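Local coordinates for galectin-1 (Bufo arenarum, PDB 1A78), which binds beta-galactosides as a homodimeric lectin, probably recognises other complex carbohydrates, and may regulate apoptosis and cell differentiation, at residues A[4-9]-A[118-123]; A[18-23]-A[124-129]; A[39-44]-A[63-68]. All coordinates share one frame; numbering follows the deposited sequence.

Contact 1 of 3, residues A[4-9]-A[118-123]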
ATOM      1  N   GLY A   4      -0.269  -5.502 -10.900  1.00 67.67           N
ATOM      2  CA  GLY A   4       0.413  -5.106  -9.679  1.00 56.79           C
ATOM      3  C   GLY A   4      -0.402  -4.920  -8.419  1.00 48.50           C
ATOM      4  O   GLY A   4      -1.509  -5.432  -8.274  1.00 47.01           O
ATOM      5  N   VAL A   5       0.179  -4.153  -7.512  1.00 42.20           N
ATOM      6  CA  VAL A   5      -0.395  -3.852  -6.215  1.00 36.37           C
ATOM      7  C   VAL A   5      -1.715  -3.123  -6.272  1.00 33.93           C
ATOM      8  O   VAL A   5      -1.899  -2.250  -7.121  1.00 33.33           O
ATOM      9  CB  VAL A   5       0.615  -3.027  -5.373  1.00 34.19           C
ATOM     10  CG1 VAL A   5      -0.034  -2.401  -4.160  1.00 31.28           C
ATOM     11  CG2 VAL A   5       1.744  -3.933  -4.927  1.00 33.64           C
ATOM     12  N   ALA A   6      -2.627  -3.508  -5.373  1.00 29.44           N
ATOM     13  CA  ALA A   6      -3.931  -2.872  -5.226  1.00 27.19           C
ATOM     14  C   ALA A   6      -4.092  -2.549  -3.747  1.00 27.60           C
ATOM     15  O   ALA A   6      -3.944  -3.443  -2.909  1.00 27.00           O
ATOM     16  CB  ALA A   6      -5.016  -3.787  -5.662  1.00 28.68           C
ATOM     17  N   VAL A   7      -4.376  -1.285  -3.428  1.00 25.25           N
ATOM     18  CA  VAL A   7      -4.528  -0.821  -2.053  1.00 23.28           C
ATOM     19  C   VAL A   7      -5.971  -0.474  -1.864  1.00 25.42           C
ATOM     20  O   VAL A   7      -6.540   0.208  -2.708  1.00 26.87           O
ATOM     21  CB  VAL A   7      -3.697   0.475  -1.782  1.00 22.23           C
ATOM     22  CG1 VAL A   7      -4.098   1.102  -0.487  1.00 20.88           C
ATOM     23  CG2 VAL A   7      -2.216   0.198  -1.776  1.00 19.98           C
ATOM     24  N   THR A   8      -6.569  -0.922  -0.764  1.00 25.10           N
ATOM     25  CA  THR A   8      -7.960  -0.612  -0.493  1.00 27.31           C
ATOM     26  C   THR A   8      -8.012   0.102   0.830  1.00 28.23           C
ATOM     27  O   THR A   8      -7.093  -0.043   1.609  1.00 29.67           O
ATOM     28  CB  THR A   8      -8.775  -1.872  -0.448  1.00 30.88           C
ATOM     29  OG1 THR A   8      -8.303  -2.749  -1.483  1.00 36.26           O
ATOM     30  CG2 THR A   8     -10.239  -1.552  -0.703  1.00 32.02           C
ATOM     31  N   ASN A   9      -9.059   0.885   1.084  1.00 30.99           N
ATOM     32  CA  ASN A   9      -9.163   1.661   2.330  1.00 35.14           C
ATOM     33  C   ASN A   9      -8.095   2.767   2.390  1.00 34.88           C
ATOM     34  O   ASN A   9      -7.657   3.139   3.472  1.00 34.22           O
ATOM     35  CB  ASN A   9      -8.957   0.774   3.562  1.00 40.57           C
ATOM     36  CG  ASN A   9     -10.236   0.276   4.160  1.00 45.52           C
ATOM     37  OD1 ASN A   9     -11.197   1.032   4.353  1.00 47.23           O
ATOM     38  ND2 ASN A   9     -10.247  -1.008   4.512  1.00 46.91           N
ATOM     39  N   ILE A 118     -11.292   8.882  -1.273  1.00 27.09           N
ATOM     40  CA  ILE A 118     -10.913   7.928  -2.317  1.00 26.87           C
ATOM     41  C   ILE A 118     -10.422   6.603  -1.689  1.00 26.84           C
ATOM     42  O   ILE A 118      -9.295   6.508  -1.192  1.00 26.29           O
ATOM     43  CB  ILE A 118      -9.814   8.527  -3.233  1.00 26.45           C
ATOM     44  CG1 ILE A 118     -10.351   9.774  -3.920  1.00 25.58           C
ATOM     45  CG2 ILE A 118      -9.367   7.505  -4.266  1.00 22.04           C
ATOM     46  CD1 ILE A 118      -9.311  10.476  -4.741  1.00 28.43           C
ATOM     47  N   PRO A 119     -11.236   5.543  -1.799  1.00 26.13           N
ATOM     48  CA  PRO A 119     -10.957   4.214  -1.255  1.00 24.86           C
ATOM     49  C   PRO A 119      -9.927   3.326  -1.885  1.00 25.05           C
ATOM     50  O   PRO A 119      -9.256   2.589  -1.165  1.00 26.73           O
ATOM     51  CB  PRO A 119     -12.304   3.500  -1.368  1.00 25.67           C
ATOM     52  CG  PRO A 119     -13.324   4.585  -1.656  1.00 27.33           C
ATOM     53  CD  PRO A 119     -12.549   5.568  -2.467  1.00 26.97           C
ATOM     54  N   PHE A 120      -9.749   3.428  -3.202  1.00 25.54           N
ATOM     55  CA  PHE A 120      -8.900   2.491  -3.945  1.00 22.76           C
ATOM     56  C   PHE A 120      -7.769   3.016  -4.796  1.00 21.85           C
ATOM     57  O   PHE A 120      -7.909   4.025  -5.476  1.00 22.50           O
ATOM     58  CB  PHE A 120      -9.869   1.670  -4.831  1.00 23.88           C
ATOM     59  CG  PHE A 120      -9.217   0.628  -5.703  1.00 23.75           C
ATOM     60  CD1 PHE A 120      -8.949  -0.643  -5.207  1.00 25.43           C
ATOM     61  CD2 PHE A 120      -8.969   0.888  -7.046  1.00 23.09           C
ATOM     62  CE1 PHE A 120      -8.457  -1.645  -6.029  1.00 25.31           C
ATOM     63  CE2 PHE A 120      -8.481  -0.105  -7.869  1.00 25.36           C
ATOM     64  CZ  PHE A 120      -8.227  -1.382  -7.361  1.00 24.30           C
ATOM     65  N   LEU A 121      -6.718   2.215  -4.887  1.00 22.15           N
ATOM     66  CA  LEU A 121      -5.538   2.546  -5.689  1.00 25.11           C
ATOM     67  C   LEU A 121      -4.936   1.252  -6.226  1.00 24.44           C
ATOM     68  O   LEU A 121      -4.847   0.281  -5.499  1.00 24.28           O
ATOM     69  CB  LEU A 121      -4.491   3.278  -4.806  1.00 24.76           C
ATOM     70  CG  LEU A 121      -3.030   3.696  -5.110  1.00 26.12           C
ATOM     71  CD1 LEU A 121      -2.166   2.564  -5.644  1.00 24.05           C
ATOM     72  CD2 LEU A 121      -2.976   4.885  -6.014  1.00 25.99           C
ATOM     73  N   SER A 122      -4.528   1.236  -7.489  1.00 24.40           N
ATOM     74  CA  SER A 122      -3.872   0.061  -8.054  1.00 24.95           C
ATOM     75  C   SER A 122      -2.859   0.506  -9.099  1.00 26.81           C
ATOM     76  O   SER A 122      -2.983   1.602  -9.667  1.00 25.88           O
ATOM     77  CB  SER A 122      -4.873  -0.889  -8.687  1.00 24.67           C
ATOM     78  OG  SER A 122      -5.660  -0.223  -9.655  1.00 27.79           O
ATOM     79  N   LEU A 123      -1.853  -0.332  -9.326  1.00 27.27           N
ATOM     80  CA  LEU A 123      -0.802  -0.071 -10.296  1.00 29.16           C
ATOM     81  C   LEU A 123      -0.848  -1.174 -11.337  1.00 31.90           C
ATOM     82  O   LEU A 123      -1.258  -2.297 -11.053  1.00 33.18           O
ATOM     83  CB  LEU A 123       0.581  -0.096  -9.620  1.00 26.86           C
ATOM     84  CG  LEU A 123       0.825   0.820  -8.413  1.00 27.46           C
ATOM     85  CD1 LEU A 123       2.235   0.615  -7.874  1.00 27.05           C
ATOM     86  CD2 LEU A 123       0.606   2.274  -8.784  1.00 27.72           C
TER
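Val-7 and Leu-121 face each other as a hydrogen-bonded antiparallel pair, their side chains on the same face of the sheet and their CB atoms 4.2 Å apart. Backbone bonds join the two residues in both directions: Val-7 N gives to Leu-121 O at 2.6 Å, almost straight at 170°, and Leu-121 N returns to Val-7 O at 3.0 Å. Ala-6, Thr-8, Phe-120 and Ser-122 turn to the other face. There the Phe-120 ring reaches obliquely to the neighbouring strand: CG stands anti to the backbone N (chi1 180°), and from it the ring extends until CE1 lies 4.1 Å from Ala-6 CB and CD1 3.6 Å from Val-7 O. Thr-8 OG1 approaches the same ring at its edge, near its plane. These strands, 6-12 and 118-124, lie at one margin of the six-stranded sheet of the galectin beta-sandwich, and strand 6-12 pairs on its far side with a strand of the second subunit, carrying the sheet across the dimer interface. Toward Gly-4, Leu-123 N bonds to Val-5 O at 2.9 Å. The Val-7 and Leu-121 face looks into the sandwich, where Val-7 packs on Ile-131 and Leu-121 on Val-33.

Contact 2 of 3, residues A[18-23]-A[124-129]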
ATOM      1  N   VAL A  18      -1.057  11.272  -2.196  1.00 27.50           N
ATOM      2  CA  VAL A  18      -0.427   9.972  -2.174  1.00 26.19           C
ATOM      3  C   VAL A  18       0.707  10.021  -3.194  1.00 26.91           C
ATOM      4  O   VAL A  18       0.559  10.576  -4.275  1.00 29.40           O
ATOM      5  CB  VAL A  18      -1.461   8.804  -2.438  1.00 23.36           C
ATOM      6  CG1 VAL A  18      -2.373   9.103  -3.585  1.00 22.21           C
ATOM      7  CG2 VAL A  18      -0.757   7.507  -2.671  1.00 21.50           C
ATOM      8  N   GLU A  19       1.867   9.527  -2.811  1.00 27.32           N
ATOM      9  CA  GLU A  19       3.019   9.512  -3.679  1.00 30.24           C
ATOM     10  C   GLU A  19       3.385   8.056  -3.912  1.00 31.21           C
ATOM     11  O   GLU A  19       3.575   7.309  -2.948  1.00 32.34           O
ATOM     12  CB  GLU A  19       4.187  10.225  -2.988  1.00 34.36           C
ATOM     13  CG  GLU A  19       5.555  10.009  -3.650  1.00 41.03           C
ATOM     14  CD  GLU A  19       6.717  10.237  -2.691  1.00 44.57           C
ATOM     15  OE1 GLU A  19       7.115  11.408  -2.486  1.00 48.09           O
ATOM     16  OE2 GLU A  19       7.232   9.237  -2.140  1.00 46.00           O
ATOM     17  N   ILE A  20       3.450   7.642  -5.172  1.00 31.38           N
ATOM     18  CA  ILE A  20       3.815   6.275  -5.510  1.00 32.99           C
ATOM     19  C   ILE A  20       5.238   6.290  -6.037  1.00 34.74           C
ATOM     20  O   ILE A  20       5.656   7.262  -6.644  1.00 36.39           O
ATOM     21  CB  ILE A  20       2.851   5.646  -6.554  1.00 32.77           C
ATOM     22  CG1 ILE A  20       1.628   5.051  -5.855  1.00 31.70           C
ATOM     23  CG2 ILE A  20       3.530   4.508  -7.304  1.00 33.62           C
ATOM     24  CD1 ILE A  20       0.720   6.059  -5.250  1.00 32.50           C
ATOM     25  N   LYS A  21       5.990   5.230  -5.770  1.00 36.04           N
ATOM     26  CA  LYS A  21       7.371   5.125  -6.210  1.00 36.23           C
ATOM     27  C   LYS A  21       7.554   3.681  -6.643  1.00 36.73           C
ATOM     28  O   LYS A  21       7.096   2.762  -5.954  1.00 34.64           O
ATOM     29  CB  LYS A  21       8.292   5.442  -5.051  1.00 39.38           C
ATOM     30  CG  LYS A  21       9.598   6.055  -5.453  1.00 46.34           C
ATOM     31  CD  LYS A  21      10.344   6.502  -4.213  1.00 53.17           C
ATOM     32  CE  LYS A  21       9.437   7.382  -3.341  1.00 56.81           C
ATOM     33  NZ  LYS A  21       9.975   7.617  -1.962  1.00 59.51           N
ATOM     34  N   GLY A  22       8.161   3.477  -7.809  1.00 36.89           N
ATOM     35  CA  GLY A  22       8.344   2.131  -8.300  1.00 36.25           C
ATOM     36  C   GLY A  22       9.335   2.059  -9.430  1.00 38.56           C
ATOM     37  O   GLY A  22       9.981   3.053  -9.763  1.00 38.49           O
ATOM     38  N   SER A  23       9.479   0.869 -10.002  1.00 39.45           N
ATOM     39  CA  SER A  23      10.393   0.659 -11.109  1.00 43.01           C
ATOM     40  C   SER A  23       9.701   0.294 -12.418  1.00 43.94           C
ATOM     41  O   SER A  23       8.784  -0.545 -12.456  1.00 42.68           O
ATOM     42  CB  SER A  23      11.430  -0.408 -10.763  1.00 43.38           C
ATOM     43  OG  SER A  23      12.418   0.126  -9.909  1.00 48.92           O
ATOM     44  N   GLU A 124      -0.440  -0.863 -12.553  1.00 34.49           N
ATOM     45  CA  GLU A 124      -0.418  -1.869 -13.594  1.00 36.98           C
ATOM     46  C   GLU A 124       0.912  -1.759 -14.329  1.00 37.15           C
ATOM     47  O   GLU A 124       1.269  -0.681 -14.812  1.00 36.39           O
ATOM     48  CB  GLU A 124      -1.539  -1.645 -14.604  1.00 40.96           C
ATOM     49  CG  GLU A 124      -2.963  -1.526 -14.070  1.00 47.92           C
ATOM     50  CD  GLU A 124      -3.939  -1.112 -15.186  1.00 53.85           C
ATOM     51  OE1 GLU A 124      -3.529  -1.141 -16.377  1.00 57.46           O
ATOM     52  OE2 GLU A 124      -5.106  -0.745 -14.889  1.00 56.34           O
ATOM     53  N   GLY A 125       1.652  -2.857 -14.394  1.00 36.58           N
ATOM     54  CA  GLY A 125       2.907  -2.847 -15.116  1.00 38.25           C
ATOM     55  C   GLY A 125       3.982  -1.917 -14.597  1.00 39.13           C
ATOM     56  O   GLY A 125       4.790  -1.390 -15.365  1.00 42.44           O
ATOM     57  N   LEU A 126       4.035  -1.774 -13.282  1.00 37.78           N
ATOM     58  CA  LEU A 126       5.006  -0.918 -12.622  1.00 35.02           C
ATOM     59  C   LEU A 126       5.367  -1.656 -11.331  1.00 35.87           C
ATOM     60  O   LEU A 126       4.479  -2.120 -10.606  1.00 35.01           O
ATOM     61  CB  LEU A 126       4.337   0.417 -12.310  1.00 32.05           C
ATOM     62  CG  LEU A 126       5.175   1.526 -11.713  1.00 31.60           C
ATOM     63  CD1 LEU A 126       6.205   2.006 -12.707  1.00 31.49           C
ATOM     64  CD2 LEU A 126       4.262   2.643 -11.294  1.00 33.15           C
ATOM     65  N   ALA A 127       6.659  -1.852 -11.091  1.00 36.30           N
ATOM     66  CA  ALA A 127       7.100  -2.542  -9.878  1.00 37.00           C
ATOM     67  C   ALA A 127       7.022  -1.603  -8.679  1.00 36.10           C
ATOM     68  O   ALA A 127       7.677  -0.572  -8.652  1.00 36.18           O
ATOM     69  CB  ALA A 127       8.529  -3.087 -10.042  1.00 37.59           C
ATOM     70  N   PHE A 128       6.191  -1.966  -7.714  1.00 34.45           N
ATOM     71  CA  PHE A 128       5.982  -1.208  -6.490  1.00 33.69           C
ATOM     72  C   PHE A 128       7.216  -1.155  -5.578  1.00 33.04           C
ATOM     73  O   PHE A 128       7.935  -2.131  -5.418  1.00 32.35           O
ATOM     74  CB  PHE A 128       4.804  -1.853  -5.746  1.00 34.71           C
ATOM     75  CG  PHE A 128       4.603  -1.362  -4.340  1.00 34.16           C
ATOM     76  CD1 PHE A 128       3.955  -0.165  -4.094  1.00 34.11           C
ATOM     77  CD2 PHE A 128       5.055  -2.118  -3.262  1.00 34.53           C
ATOM     78  CE1 PHE A 128       3.758   0.276  -2.801  1.00 35.44           C
ATOM     79  CE2 PHE A 128       4.868  -1.689  -1.966  1.00 33.65           C
ATOM     80  CZ  PHE A 128       4.219  -0.493  -1.731  1.00 34.94           C
ATOM     81  N   LYS A 129       7.498   0.009  -5.025  1.00 32.75           N
ATOM     82  CA  LYS A 129       8.606   0.127  -4.088  1.00 33.03           C
ATOM     83  C   LYS A 129       8.052   0.731  -2.802  1.00 29.68           C
ATOM     84  O   LYS A 129       8.322   0.236  -1.728  1.00 30.16           O
ATOM     85  CB  LYS A 129       9.761   0.968  -4.658  1.00 36.35           C
ATOM     86  CG  LYS A 129      10.487   0.282  -5.815  1.00 43.12           C
ATOM     87  CD  LYS A 129      11.858   0.893  -6.093  1.00 48.09           C
ATOM     88  CE  LYS A 129      12.680  -0.006  -7.032  1.00 50.37           C
ATOM     89  NZ  LYS A 129      14.130   0.390  -7.156  1.00 50.18           N
TER
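In the five-stranded sheet of the galectin beta-sandwich, the end of strand 16-23 pairs with the start of the outermost strand within this chain, 127-133, which the chain enters just after leaving strand 118-124 of the opposing sheet. Pairing is antiparallel, but the short segments diverge strongly, with 126° between their directions. Ser-23 and Ala-127 form a hydrogen-bonded pair in which Ala-127 N gives to Ser-23 O at 2.8 Å; the return bond from Ser-23 N ends on Ala-127 O, an atom whose position is less certain. Two residues farther along strand 127-133, Lys-129 N reaches Lys-21 O at 2.9 Å with a bent N-H...O angle of 142°. Between these bonds Gly-22 lies opposite Phe-128, and Phe-128 packs on Leu-123 of its own chain and on Thr-133 of the second subunit. On the inner side, Leu-126 CG is anti to the backbone N (chi1 -175°), and its two methyls meet different partners: CD2 faces Ile-20 CG2 at 4.5 Å, a loose apolar contact, while CD1 rests 3.6 Å from Ser-23 O. Val-86 and Phe-31 also pack against Leu-126. On the other side, Lys-129 runs its aliphatic chain obliquely down strand 16-23, CB meeting Lys-21 O at 3.5 Å and CG passing 3.8 Å from Gly-22 CA.

Contact 3 of 3, residues A[39-44]-A[63-68]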
ATOM      1  N   ALA A  39     -12.080  -1.626  -9.175  1.00 26.93           N
ATOM      2  CA  ALA A  39     -11.553  -1.946 -10.494  1.00 27.00           C
ATOM      3  C   ALA A  39     -12.408  -1.523 -11.688  1.00 26.56           C
ATOM      4  O   ALA A  39     -11.921  -1.532 -12.817  1.00 29.54           O
ATOM      5  CB  ALA A  39     -11.225  -3.420 -10.579  1.00 27.65           C
ATOM      6  N   SER A  40     -13.654  -1.139 -11.463  1.00 23.59           N
ATOM      7  CA  SER A  40     -14.513  -0.720 -12.569  1.00 24.91           C
ATOM      8  C   SER A  40     -14.884   0.732 -12.500  1.00 24.19           C
ATOM      9  O   SER A  40     -15.700   1.175 -13.294  1.00 24.48           O
ATOM     10  CB  SER A  40     -15.839  -1.488 -12.571  1.00 27.43           C
ATOM     11  OG  SER A  40     -15.635  -2.878 -12.662  1.00 32.68           O
ATOM     12  N   ASN A  41     -14.378   1.453 -11.500  1.00 25.64           N
ATOM     13  CA  ASN A  41     -14.718   2.863 -11.343  1.00 25.17           C
ATOM     14  C   ASN A  41     -13.481   3.598 -10.932  1.00 25.73           C
ATOM     15  O   ASN A  41     -13.028   3.424  -9.814  1.00 27.11           O
ATOM     16  CB  ASN A  41     -15.787   3.071 -10.262  1.00 26.44           C
ATOM     17  CG  ASN A  41     -17.093   2.332 -10.563  1.00 28.66           C
ATOM     18  OD1 ASN A  41     -17.988   2.853 -11.239  1.00 29.12           O
ATOM     19  ND2 ASN A  41     -17.210   1.119 -10.043  1.00 27.68           N
ATOM     20  N   PHE A  42     -12.908   4.362 -11.860  1.00 24.43           N
ATOM     21  CA  PHE A  42     -11.705   5.151 -11.616  1.00 22.46           C
ATOM     22  C   PHE A  42     -12.050   6.622 -11.689  1.00 22.52           C
ATOM     23  O   PHE A  42     -12.790   7.045 -12.555  1.00 21.96           O
ATOM     24  CB  PHE A  42     -10.638   4.876 -12.672  1.00 22.14           C
ATOM     25  CG  PHE A  42     -10.138   3.456 -12.693  1.00 23.82           C
ATOM     26  CD1 PHE A  42     -10.170   2.659 -11.534  1.00 23.02           C
ATOM     27  CD2 PHE A  42      -9.585   2.924 -13.854  1.00 23.77           C
ATOM     28  CE1 PHE A  42      -9.653   1.364 -11.536  1.00 19.69           C
ATOM     29  CE2 PHE A  42      -9.061   1.620 -13.868  1.00 23.59           C
ATOM     30  CZ  PHE A  42      -9.095   0.844 -12.707  1.00 21.92           C
ATOM     31  N   LEU A  43     -11.605   7.383 -10.701  1.00 24.93           N
ATOM     32  CA  LEU A  43     -11.808   8.823 -10.704  1.00 24.62           C
ATOM     33  C   LEU A  43     -10.696   9.286 -11.644  1.00 22.51           C
ATOM     34  O   LEU A  43     -10.906  10.165 -12.458  1.00 25.28           O
ATOM     35  CB  LEU A  43     -11.596   9.395  -9.302  1.00 27.58           C
ATOM     36  CG  LEU A  43     -12.544  10.490  -8.814  1.00 31.15           C
ATOM     37  CD1 LEU A  43     -14.009  10.022  -8.866  1.00 31.40           C
ATOM     38  CD2 LEU A  43     -12.155  10.869  -7.382  1.00 32.01           C
ATOM     39  N   LEU A  44      -9.559   8.593 -11.596  1.00 19.80           N
ATOM     40  CA  LEU A  44      -8.420   8.880 -12.436  1.00 20.31           C
ATOM     41  C   LEU A  44      -7.662   7.636 -12.857  1.00 20.93           C
ATOM     42  O   LEU A  44      -7.264   6.853 -12.004  1.00 21.12           O
ATOM     43  CB  LEU A  44      -7.398   9.794 -11.716  1.00 20.74           C
ATOM     44  CG  LEU A  44      -6.026  10.010 -12.439  1.00 22.17           C
ATOM     45  CD1 LEU A  44      -6.219  10.682 -13.820  1.00 20.48           C
ATOM     46  CD2 LEU A  44      -5.086  10.865 -11.625  1.00 21.23           C
ATOM     47  N   SER A  63     -11.360   8.821 -16.857  1.00 21.34           N
ATOM     48  CA  SER A  63     -12.141   8.401 -15.708  1.00 22.43           C
ATOM     49  C   SER A  63     -12.905   7.184 -16.223  1.00 25.51           C
ATOM     50  O   SER A  63     -13.010   6.989 -17.435  1.00 27.83           O
ATOM     51  CB  SER A  63     -13.118   9.481 -15.281  1.00 18.55           C
ATOM     52  OG  SER A  63     -14.057   9.728 -16.306  1.00 19.04           O
ATOM     53  N   LYS A  64     -13.421   6.373 -15.314  1.00 25.39           N
ATOM     54  CA  LYS A  64     -14.157   5.192 -15.671  1.00 25.57           C
ATOM     55  C   LYS A  64     -15.261   5.005 -14.654  1.00 29.22           C
ATOM     56  O   LYS A  64     -15.032   5.109 -13.445  1.00 31.14           O
ATOM     57  CB  LYS A  64     -13.237   3.971 -15.669  1.00 23.83           C
ATOM     58  CG  LYS A  64     -13.949   2.742 -16.223  1.00 26.80           C
ATOM     59  CD  LYS A  64     -13.067   1.547 -16.455  1.00 25.92           C
ATOM     60  CE  LYS A  64     -12.617   0.931 -15.166  1.00 29.99           C
ATOM     61  NZ  LYS A  64     -11.752  -0.238 -15.480  1.00 31.50           N
ATOM     62  N   GLU A  65     -16.473   4.800 -15.138  1.00 31.85           N
ATOM     63  CA  GLU A  65     -17.613   4.566 -14.273  1.00 32.84           C
ATOM     64  C   GLU A  65     -18.372   3.356 -14.796  1.00 33.11           C
ATOM     65  O   GLU A  65     -18.888   3.367 -15.916  1.00 31.33           O
ATOM     66  CB  GLU A  65     -18.538   5.781 -14.220  1.00 36.30           C
ATOM     67  CG  GLU A  65     -19.787   5.504 -13.406  1.00 44.43           C
ATOM     68  CD  GLU A  65     -20.561   6.748 -13.017  1.00 49.18           C
ATOM     69  OE1 GLU A  65     -21.121   7.412 -13.924  1.00 50.98           O
ATOM     70  OE2 GLU A  65     -20.630   7.037 -11.793  1.00 54.02           O
ATOM     71  N   ALA A  66     -18.400   2.296 -14.001  1.00 32.67           N
ATOM     72  CA  ALA A  66     -19.093   1.077 -14.385  1.00 34.35           C
ATOM     73  C   ALA A  66     -18.490   0.488 -15.670  1.00 35.87           C
ATOM     74  O   ALA A  66     -19.202   0.035 -16.579  1.00 37.75           O
ATOM     75  CB  ALA A  66     -20.588   1.350 -14.544  1.00 31.58           C
ATOM     76  N   ASP A  67     -17.164   0.511 -15.729  1.00 35.77           N
ATOM     77  CA  ASP A  67     -16.404  -0.019 -16.859  1.00 35.77           C
ATOM     78  C   ASP A  67     -16.461   0.755 -18.165  1.00 32.96           C
ATOM     79  O   ASP A  67     -15.822   0.374 -19.146  1.00 33.44           O
ATOM     80  CB  ASP A  67     -16.736  -1.487 -17.094  1.00 37.94           C
ATOM     81  CG  ASP A  67     -16.085  -2.382 -16.081  1.00 41.40           C
ATOM     82  OD1 ASP A  67     -14.848  -2.244 -15.893  1.00 41.32           O
ATOM     83  OD2 ASP A  67     -16.818  -3.201 -15.465  1.00 44.34           O
ATOM     84  N   ALA A  68     -17.192   1.858 -18.162  1.00 30.00           N
ATOM     85  CA  ALA A  68     -17.295   2.695 -19.341  1.00 28.15           C
ATOM     86  C   ALA A  68     -16.321   3.867 -19.213  1.00 26.43           C
ATOM     87  O   ALA A  68     -16.466   4.713 -18.323  1.00 26.19           O
ATOM     88  CB  ALA A  68     -18.720   3.210 -19.496  1.00 27.07           C
TER
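A surface contact between adjacent antiparallel strands, 41-49 and 58-65, joins the start of the first to the end of the second in the six-stranded sheet and takes in the turn that follows. Phe-42 and Lys-64 are a hydrogen-bonded pair; Lys-64 N gives a nearly straight bond (172°) to Phe-42 O, and Phe-42 N bonds back to Lys-64 O. Their side chains run side by side in the same direction. Lys-64 CE lies over one face of the Phe-42 ring, offset toward the rim and 4.1 Å from the centroid, a CH-pi contact; NZ, 4.2 Å from the centroid, adds an off-centre cation-pi contact. The lysine bends at chi3 (71°), which swings CE toward the Ser-40 backbone, and NZ then bonds to Ala-39 O at 3.0 Å. Next to this pair, polar groups of Ser-40 and Asn-41 hold the turn. Asn-41 OD1 accepts Ala-66 N at 2.8 Å from well above its carbonyl plane, Ser-40 O takes Asp-67 N at 2.9 Å, and Ser-40 OG gives to Asp-67 OD2 at 3.1 Å, above the carboxylate plane. Asn-41 ND2 is hydrogen-bonded to Asp-38 OD1. Glu-65 to Ala-68 form a type I' beta turn, the tight hairpin connection that leads into Trp-69 of the galectin beta-galactoside site; Phe-42 and Lys-64 both pack against Trp-69.

From the N terminus, residues 4-9 pair with 118-123, so contact 1 closes the longest of the three loops, and strand 16-23, next in the chain, is met by residues 124-129 in contact 2. Because the four segments alternate, these two closures cross. Contact 3 closes a short loop, 39-44 to 63-68, nested inside both. Contacts 1 and 3 lie in the same six-stranded sheet and meet where Phe-120 packs on Phe-42 and Ile-118 on Leu-43. Contact 2 belongs to the opposing sheet, and Ile-20 and Phe-128 reach Leu-121, Leu-123 and Val-5 across the sandwich. Contacts 1 and 2 touch the second subunit; contact 3 lies toward the sugar site.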